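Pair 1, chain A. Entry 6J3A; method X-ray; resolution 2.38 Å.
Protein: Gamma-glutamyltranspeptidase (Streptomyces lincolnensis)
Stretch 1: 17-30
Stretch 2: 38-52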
# COMPACT_ATOMS: atom_id res chain seq x y z
N SER A 17 8.34 1.71 -5.03
CA SER A 17 9.17 0.66 -5.61
C SER A 17 8.35 -0.34 -6.38
O SER A 17 7.12 -0.31 -6.37
CB SER A 17 9.92 -0.12 -4.53
OG SER A 17 11.01 0.61 -4.05
N THR A 18 9.09 -1.24 -7.02
CA THR A 18 8.55 -2.47 -7.60
C THR A 18 8.48 -3.62 -6.60
O THR A 18 8.14 -4.74 -6.99
CB THR A 18 9.38 -2.93 -8.83
OG1 THR A 18 10.78 -2.98 -8.48
CG2 THR A 18 9.20 -1.98 -9.99
N HIS A 19 8.78 -3.35 -5.32
CA HIS A 19 8.71 -4.34 -4.23
C HIS A 19 8.55 -3.69 -2.85
O HIS A 19 9.36 -2.85 -2.44
CB HIS A 19 9.95 -5.21 -4.21
CG HIS A 19 9.73 -6.56 -3.60
ND1 HIS A 19 9.44 -6.74 -2.27
CD2 HIS A 19 9.77 -7.80 -4.15
CE1 HIS A 19 9.32 -8.03 -2.02
NE2 HIS A 19 9.51 -8.69 -3.15
N TRP A 20 7.52 -4.13 -2.12
CA TRP A 20 7.11 -3.51 -0.85
C TRP A 20 8.21 -3.49 0.22
O TRP A 20 8.33 -2.53 0.97
CB TRP A 20 5.83 -4.19 -0.30
CG TRP A 20 6.05 -5.59 0.19
CD1 TRP A 20 6.46 -5.97 1.44
CD2 TRP A 20 5.88 -6.80 -0.56
NE1 TRP A 20 6.57 -7.34 1.51
CE2 TRP A 20 6.22 -7.87 0.29
CE3 TRP A 20 5.49 -7.08 -1.88
CZ2 TRP A 20 6.18 -9.21 -0.13
CZ3 TRP A 20 5.44 -8.41 -2.29
CH2 TRP A 20 5.78 -9.46 -1.42
N LEU A 21 9.00 -4.57 0.26
CA LEU A 21 10.11 -4.70 1.19
C LEU A 21 11.13 -3.59 0.98
O LEU A 21 11.66 -3.03 1.94
CB LEU A 21 10.77 -6.07 1.04
CG LEU A 21 10.00 -7.34 1.46
CD1 LEU A 21 10.80 -8.58 1.08
CD2 LEU A 21 9.69 -7.39 2.94
N ALA A 22 11.38 -3.27 -0.28
CA ALA A 22 12.33 -2.21 -0.63
C ALA A 22 11.74 -0.83 -0.33
O ALA A 22 12.46 0.07 0.12
CB ALA A 22 12.73 -2.33 -2.08
N SER A 23 10.45 -0.66 -0.59
CA SER A 23 9.77 0.59 -0.29
C SER A 23 9.88 0.93 1.17
O SER A 23 10.33 2.01 1.54
CB SER A 23 8.30 0.51 -0.66
OG SER A 23 8.13 0.52 -2.06
N GLN A 24 9.47 -0.03 2.00
CA GLN A 24 9.39 0.17 3.44
C GLN A 24 10.77 0.30 4.08
O GLN A 24 10.92 0.99 5.09
CB GLN A 24 8.59 -0.97 4.10
CG GLN A 24 8.32 -0.83 5.60
CD GLN A 24 7.89 0.56 6.03
OE1 GLN A 24 6.86 1.06 5.58
NE2 GLN A 24 8.68 1.20 6.92
N SER A 25 11.77 -0.35 3.48
CA SER A 25 13.14 -0.28 3.97
C SER A 25 13.71 1.11 3.72
O SER A 25 14.33 1.71 4.59
CB SER A 25 14.03 -1.35 3.32
OG SER A 25 13.63 -2.67 3.67
N ALA A 26 13.46 1.62 2.51
CA ALA A 26 13.82 3.00 2.16
C ALA A 26 13.09 4.02 3.04
O ALA A 26 13.67 5.01 3.47
CB ALA A 26 13.50 3.25 0.69
N MET A 27 11.82 3.75 3.32
CA MET A 27 11.02 4.60 4.18
C MET A 27 11.55 4.58 5.61
O MET A 27 11.56 5.62 6.28
CB MET A 27 9.58 4.13 4.18
CG MET A 27 8.63 5.05 4.92
SD MET A 27 8.42 6.58 4.01
CE MET A 27 7.74 7.63 5.28
N ALA A 28 11.98 3.41 6.07
CA ALA A 28 12.63 3.28 7.38
C ALA A 28 13.82 4.24 7.54
O ALA A 28 14.03 4.80 8.60
CB ALA A 28 13.07 1.84 7.61
N VAL A 29 14.57 4.43 6.46
CA VAL A 29 15.70 5.35 6.47
C VAL A 29 15.23 6.79 6.64
O VAL A 29 15.85 7.56 7.38
CB VAL A 29 16.55 5.17 5.19
CG1 VAL A 29 17.60 6.27 5.06
CG2 VAL A 29 17.21 3.79 5.22
N LEU A 30 14.13 7.15 5.97
CA LEU A 30 13.56 8.48 6.16
C LEU A 30 13.13 8.69 7.60
O LEU A 30 13.49 9.69 8.21
CB LEU A 30 12.39 8.72 5.21
CG LEU A 30 12.72 8.69 3.71
CD1 LEU A 30 11.48 9.03 2.90
CD2 LEU A 30 13.84 9.66 3.36
N ASP A 38 19.97 8.66 0.83
CA ASP A 38 20.16 7.59 1.82
C ASP A 38 19.12 6.49 1.60
O ASP A 38 19.44 5.30 1.55
CB ASP A 38 19.98 8.10 3.23
CG ASP A 38 21.01 9.11 3.63
OD1 ASP A 38 22.21 8.82 3.51
OD2 ASP A 38 20.63 10.21 4.10
N ALA A 39 17.87 6.92 1.48
CA ALA A 39 16.75 6.01 1.36
C ALA A 39 16.88 5.13 0.13
O ALA A 39 16.75 3.91 0.22
CB ALA A 39 15.45 6.78 1.29
N ALA A 40 17.15 5.76 -1.00
CA ALA A 40 17.21 5.05 -2.27
C ALA A 40 18.36 4.03 -2.32
O ALA A 40 18.20 2.95 -2.91
CB ALA A 40 17.34 6.04 -3.41
N VAL A 41 19.49 4.38 -1.71
CA VAL A 41 20.61 3.45 -1.59
C VAL A 41 20.15 2.20 -0.84
O VAL A 41 20.29 1.08 -1.34
CB VAL A 41 21.84 4.10 -0.91
CG1 VAL A 41 22.93 3.05 -0.64
CG2 VAL A 41 22.42 5.19 -1.80
N ALA A 42 19.58 2.39 0.35
CA ALA A 42 19.06 1.27 1.15
C ALA A 42 18.10 0.39 0.37
O ALA A 42 18.26 -0.83 0.32
CB ALA A 42 18.39 1.79 2.39
N GLY A 43 17.10 1.03 -0.22
CA GLY A 43 16.11 0.33 -1.04
C GLY A 43 16.72 -0.47 -2.18
O GLY A 43 16.26 -1.56 -2.48
N ALA A 44 17.76 0.08 -2.80
CA ALA A 44 18.40 -0.54 -3.96
C ALA A 44 19.07 -1.85 -3.62
O ALA A 44 18.99 -2.81 -4.38
CB ALA A 44 19.42 0.41 -4.57
N PHE A 45 19.75 -1.88 -2.48
CA PHE A 45 20.39 -3.10 -2.00
C PHE A 45 19.37 -4.12 -1.49
O PHE A 45 19.59 -5.32 -1.56
CB PHE A 45 21.46 -2.77 -0.96
CG PHE A 45 22.73 -2.22 -1.56
CD1 PHE A 45 22.81 -0.91 -1.97
CD2 PHE A 45 23.85 -3.04 -1.74
CE1 PHE A 45 23.97 -0.40 -2.54
CE2 PHE A 45 25.02 -2.54 -2.30
CZ PHE A 45 25.08 -1.22 -2.71
N VAL A 46 18.25 -3.65 -0.96
CA VAL A 46 17.14 -4.54 -0.66
C VAL A 46 16.61 -5.17 -1.96
O VAL A 46 16.39 -6.38 -2.01
CB VAL A 46 16.04 -3.82 0.15
CG1 VAL A 46 14.76 -4.66 0.23
CG2 VAL A 46 16.55 -3.52 1.56
N LEU A 47 16.45 -4.36 -3.00
CA LEU A 47 16.00 -4.87 -4.31
C LEU A 47 16.87 -5.99 -4.87
O LEU A 47 16.34 -6.92 -5.50
CB LEU A 47 15.91 -3.75 -5.34
CG LEU A 47 14.73 -2.80 -5.20
CD1 LEU A 47 14.93 -1.60 -6.11
CD2 LEU A 47 13.42 -3.50 -5.54
N HIS A 48 18.19 -5.91 -4.67
CA HIS A 48 19.09 -6.99 -5.08
C HIS A 48 18.59 -8.30 -4.48
O HIS A 48 18.47 -9.32 -5.17
CB HIS A 48 20.52 -6.78 -4.59
CG HIS A 48 21.18 -5.55 -5.11
ND1 HIS A 48 22.17 -4.89 -4.42
CD2 HIS A 48 20.98 -4.85 -6.26
CE1 HIS A 48 22.55 -3.83 -5.12
NE2 HIS A 48 21.85 -3.79 -6.23
N VAL A 49 18.29 -8.23 -3.19
CA VAL A 49 17.92 -9.39 -2.38
C VAL A 49 16.53 -9.92 -2.68
O VAL A 49 16.32 -11.13 -2.70
CB VAL A 49 18.04 -9.08 -0.87
CG1 VAL A 49 17.68 -10.29 -0.02
CG2 VAL A 49 19.45 -8.63 -0.52
N VAL A 50 15.57 -9.02 -2.92
CA VAL A 50 14.16 -9.40 -3.08
C VAL A 50 13.67 -9.50 -4.52
O VAL A 50 12.58 -10.00 -4.75
CB VAL A 50 13.22 -8.51 -2.26
CG1 VAL A 50 13.67 -8.48 -0.80
CG2 VAL A 50 13.10 -7.10 -2.84
N GLU A 51 14.48 -9.02 -5.48
CA GLU A 51 14.23 -9.23 -6.90
C GLU A 51 15.51 -9.66 -7.64
O GLU A 51 15.90 -9.04 -8.64
CB GLU A 51 13.66 -7.95 -7.53
CG GLU A 51 12.40 -7.44 -6.87
CD GLU A 51 11.63 -6.45 -7.73
OE1 GLU A 51 11.24 -6.82 -8.86
OE2 GLU A 51 11.39 -5.31 -7.28
N PRO A 52 16.15 -10.75 -7.19
CA PRO A 52 17.41 -11.22 -7.79
C PRO A 52 17.24 -11.86 -9.17
O PRO A 52 18.21 -12.05 -9.88
CB PRO A 52 17.89 -12.26 -6.79
CG PRO A 52 16.63 -12.84 -6.27
CD PRO A 52 15.70 -11.67 -6.13
O HOH W 1 10.58 -11.39 -3.65

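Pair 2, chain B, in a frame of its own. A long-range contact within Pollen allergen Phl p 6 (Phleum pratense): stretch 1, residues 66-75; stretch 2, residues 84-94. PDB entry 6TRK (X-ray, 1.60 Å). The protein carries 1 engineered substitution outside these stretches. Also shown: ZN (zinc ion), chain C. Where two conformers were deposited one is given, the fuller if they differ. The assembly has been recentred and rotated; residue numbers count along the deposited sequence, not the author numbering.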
# COMPACT_ATOMS: atom_id res chain seq x y z
N VAL B 66 3.35 -7.07 1.18
CA VAL B 66 3.41 -5.68 0.72
C VAL B 66 3.35 -4.73 1.92
O VAL B 66 4.15 -3.78 2.03
CB VAL B 66 2.25 -5.40 -0.26
CG1 VAL B 66 2.18 -3.94 -0.68
CG2 VAL B 66 2.34 -6.28 -1.48
N TYR B 67 2.39 -4.95 2.82
CA TYR B 67 2.29 -4.08 3.99
C TYR B 67 3.54 -4.18 4.85
O TYR B 67 4.10 -3.16 5.26
CB TYR B 67 1.05 -4.43 4.81
CG TYR B 67 0.95 -3.61 6.08
CD1 TYR B 67 0.51 -2.31 6.06
CD2 TYR B 67 1.31 -4.16 7.31
CE1 TYR B 67 0.42 -1.55 7.23
CE2 TYR B 67 1.24 -3.43 8.47
CZ TYR B 67 0.79 -2.13 8.42
OH TYR B 67 0.71 -1.41 9.60
N ASN B 68 4.01 -5.41 5.11
CA ASN B 68 5.21 -5.55 5.93
C ASN B 68 6.40 -4.85 5.28
O ASN B 68 7.21 -4.21 5.97
CB ASN B 68 5.49 -7.04 6.17
CG ASN B 68 4.47 -7.66 7.13
OD1 ASN B 68 3.88 -6.96 7.96
ND2 ASN B 68 4.24 -8.98 7.00
N ALA B 69 6.56 -5.01 3.98
CA ALA B 69 7.68 -4.34 3.31
C ALA B 69 7.66 -2.84 3.59
O ALA B 69 8.69 -2.21 3.90
CB ALA B 69 7.60 -4.58 1.81
N ALA B 70 6.47 -2.24 3.46
CA ALA B 70 6.32 -0.81 3.63
C ALA B 70 6.44 -0.37 5.09
O ALA B 70 7.16 0.59 5.39
CB ALA B 70 4.96 -0.38 3.07
N TYR B 71 5.74 -1.05 6.00
CA TYR B 71 5.79 -0.70 7.41
C TYR B 71 7.21 -0.85 7.95
O TYR B 71 7.70 0.00 8.68
CB TYR B 71 4.83 -1.56 8.20
CG TYR B 71 4.89 -1.23 9.68
CD1 TYR B 71 4.08 -0.24 10.22
CD2 TYR B 71 5.77 -1.90 10.52
CE1 TYR B 71 4.14 0.08 11.55
CE2 TYR B 71 5.83 -1.59 11.88
CZ TYR B 71 5.02 -0.60 12.38
OH TYR B 71 5.07 -0.27 13.71
N ASN B 72 7.91 -1.92 7.52
CA ASN B 72 9.24 -2.13 8.06
C ASN B 72 10.24 -1.13 7.50
O ASN B 72 11.13 -0.66 8.22
CB ASN B 72 9.70 -3.57 7.82
CG ASN B 72 9.02 -4.58 8.73
OD1 ASN B 72 8.77 -4.31 9.91
ND2 ASN B 72 8.73 -5.75 8.21
N ALA B 73 10.11 -0.74 6.21
CA ALA B 73 11.01 0.29 5.70
C ALA B 73 10.80 1.60 6.44
O ALA B 73 11.77 2.29 6.79
CB ALA B 73 10.77 0.46 4.19
N ALA B 74 9.54 1.95 6.71
CA ALA B 74 9.26 3.16 7.47
C ALA B 74 9.75 3.05 8.90
O ALA B 74 10.29 4.02 9.45
CB ALA B 74 7.75 3.46 7.42
N ASP B 75 9.61 1.87 9.51
CA ASP B 75 10.03 1.66 10.89
C ASP B 75 11.50 1.99 11.09
O ASP B 75 11.87 2.64 12.08
CB ASP B 75 9.73 0.21 11.30
CG ASP B 75 9.93 -0.09 12.79
OD1 ASP B 75 9.81 0.81 13.62
OD2 ASP B 75 10.16 -1.30 13.06
N GLU B 84 8.12 8.84 2.88
CA GLU B 84 8.55 8.41 1.54
C GLU B 84 9.04 6.96 1.54
O GLU B 84 8.81 6.25 0.56
CB GLU B 84 9.60 9.35 1.01
CG GLU B 84 9.06 10.79 0.79
CD GLU B 84 7.99 10.90 -0.32
OE1 GLU B 84 7.95 10.04 -1.24
OE2 GLU B 84 7.20 11.87 -0.29
N ALA B 85 9.62 6.48 2.65
CA ALA B 85 10.02 5.08 2.70
C ALA B 85 8.82 4.15 2.61
O ALA B 85 8.86 3.14 1.92
CB ALA B 85 10.79 4.77 3.98
N PHE B 86 7.73 4.49 3.32
CA PHE B 86 6.53 3.67 3.20
C PHE B 86 5.99 3.66 1.77
O PHE B 86 5.71 2.58 1.20
CB PHE B 86 5.43 4.18 4.15
CG PHE B 86 4.28 3.21 4.29
CD1 PHE B 86 3.33 3.06 3.30
CD2 PHE B 86 4.13 2.45 5.45
CE1 PHE B 86 2.29 2.16 3.41
CE2 PHE B 86 3.04 1.58 5.58
CZ PHE B 86 2.13 1.43 4.55
N VAL B 87 5.79 4.85 1.20
CA VAL B 87 5.17 5.01 -0.10
C VAL B 87 5.98 4.29 -1.17
O VAL B 87 5.41 3.58 -2.01
CB VAL B 87 5.03 6.50 -0.42
CG1 VAL B 87 4.65 6.72 -1.89
CG2 VAL B 87 3.98 7.14 0.49
N LEU B 88 7.30 4.44 -1.13
CA LEU B 88 8.14 3.79 -2.13
C LEU B 88 8.01 2.28 -2.07
O LEU B 88 7.87 1.61 -3.10
CB LEU B 88 9.60 4.24 -1.94
CG LEU B 88 10.64 3.54 -2.79
CD1 LEU B 88 10.42 3.88 -4.24
CD2 LEU B 88 12.02 4.00 -2.37
N HIS B 89 8.10 1.71 -0.88
CA HIS B 89 8.13 0.24 -0.82
C HIS B 89 6.74 -0.36 -0.98
O HIS B 89 6.59 -1.44 -1.58
CB HIS B 89 8.80 -0.22 0.46
CG HIS B 89 10.26 0.12 0.49
ND1 HIS B 89 10.74 1.34 0.92
CD2 HIS B 89 11.33 -0.58 0.06
CE1 HIS B 89 12.06 1.36 0.78
NE2 HIS B 89 12.44 0.20 0.25
N PHE B 90 5.70 0.35 -0.53
CA PHE B 90 4.35 -0.14 -0.74
C PHE B 90 4.03 -0.21 -2.24
O PHE B 90 3.56 -1.23 -2.76
CB PHE B 90 3.32 0.75 -0.00
CG PHE B 90 1.96 0.10 0.08
CD1 PHE B 90 1.03 0.34 -0.91
CD2 PHE B 90 1.63 -0.76 1.11
CE1 PHE B 90 -0.22 -0.28 -0.88
CE2 PHE B 90 0.40 -1.41 1.15
CZ PHE B 90 -0.53 -1.14 0.13
N SER B 91 4.29 0.87 -2.95
CA SER B 91 3.96 0.90 -4.37
C SER B 91 4.78 -0.11 -5.17
O SER B 91 4.23 -0.77 -6.05
CB SER B 91 4.15 2.31 -4.91
OG SER B 91 5.45 2.79 -4.75
N GLU B 92 6.07 -0.25 -4.87
CA GLU B 92 6.90 -1.23 -5.59
C GLU B 92 6.49 -2.66 -5.26
O GLU B 92 6.39 -3.52 -6.15
CB GLU B 92 8.40 -1.01 -5.32
CG GLU B 92 8.96 0.23 -6.04
CD GLU B 92 10.44 0.34 -6.12
OE1 GLU B 92 10.88 1.35 -6.74
OE2 GLU B 92 11.18 -0.50 -5.57
N ALA B 93 6.26 -2.96 -3.99
CA ALA B 93 5.90 -4.33 -3.63
C ALA B 93 4.53 -4.71 -4.19
O ALA B 93 4.33 -5.84 -4.61
CB ALA B 93 5.94 -4.49 -2.11
N LEU B 94 3.60 -3.75 -4.27
CA LEU B 94 2.30 -4.05 -4.87
C LEU B 94 2.44 -4.39 -6.35
O LEU B 94 1.77 -5.29 -6.85
CB LEU B 94 1.35 -2.88 -4.65
CG LEU B 94 -0.13 -3.20 -4.90
CD1 LEU B 94 -0.69 -4.22 -3.90
CD2 LEU B 94 -1.02 -1.91 -4.85
ZN ZN C . 12.81 1.52 -7.07
O HOH W 2 13.72 2.38 -5.53

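Two helices that run antiparallel at close range must fill the narrow space between them, and the same backbone can be satisfied by quite different side chains. Pairs 1 and 2 illustrate the point. In pair 1 the helix axes approach to 7.7 Å with 150° between their N-to-C directions; in pair 2 the values are 7.5 Å and 156°. The central 14 residues superpose with an RMSD of 0.6 Å.

The best-conserved element is a pair of alanines one helical turn apart: Ala A22 matches Ala B70, and Ala A26 matches Ala B74, with side-chain centres only 0.4 and 0.2 Å apart. Small residues here let the backbones come close. Opposite them, the solutions diverge sharply at Gly A43, which matches Phe B86. In pair 1 the glycine CA lies 4.6 Å from the CA of Ala A22, and the CB of Ala A22 rests 3.6 Å from the O of Gly A43. A CB ideally placed on Gly A43 would fall 3.4 Å from the CB of Ala A26, a tight fit. In pair 2 the CA atoms of Ala B70 and Phe B86 are just as near, at 4.5 Å, yet the position carries a phenyl ring. With chi1 in t, its ring reaches back so that the CB of Ala B70 sits over its face, 3.5 Å from the centroid, while the CB of Ala B74 lies at its edge.

One turn further on, Leu A47 matches Phe B90, and both pack against the first alanine: the CB of Ala A22 is 3.7 Å from the CD2 of Leu A47, and the CB of Ala B70 is 3.7 Å from the CB of Phe B90. Val A46 and His B89 also match. The valine lays its CG2 3.7 Å from the OG of Ser A25; the histidine places its ring beneath the matching Ala B73, whose CB lies 3.7 Å from the ring centroid. A hydrogen bond from His B89 ND1 to Ala B85 O, 2.8 Å, ties that ring to its own helix.

Leu A21 and Val A50 meet at 3.4 Å (CD1 to CG1), whereas their counterparts, Ala B69 and Ala B93, leave 4.3 Å between CB atoms. Polarity differs too. Pair 1 adds a hydrogen bond from Thr A18 OG1 to Glu A51 OE2, 2.7 Å, whereas no hydrogen bond crosses pair 2. Similar backbones thus fix where side chains start, not how they fill the space.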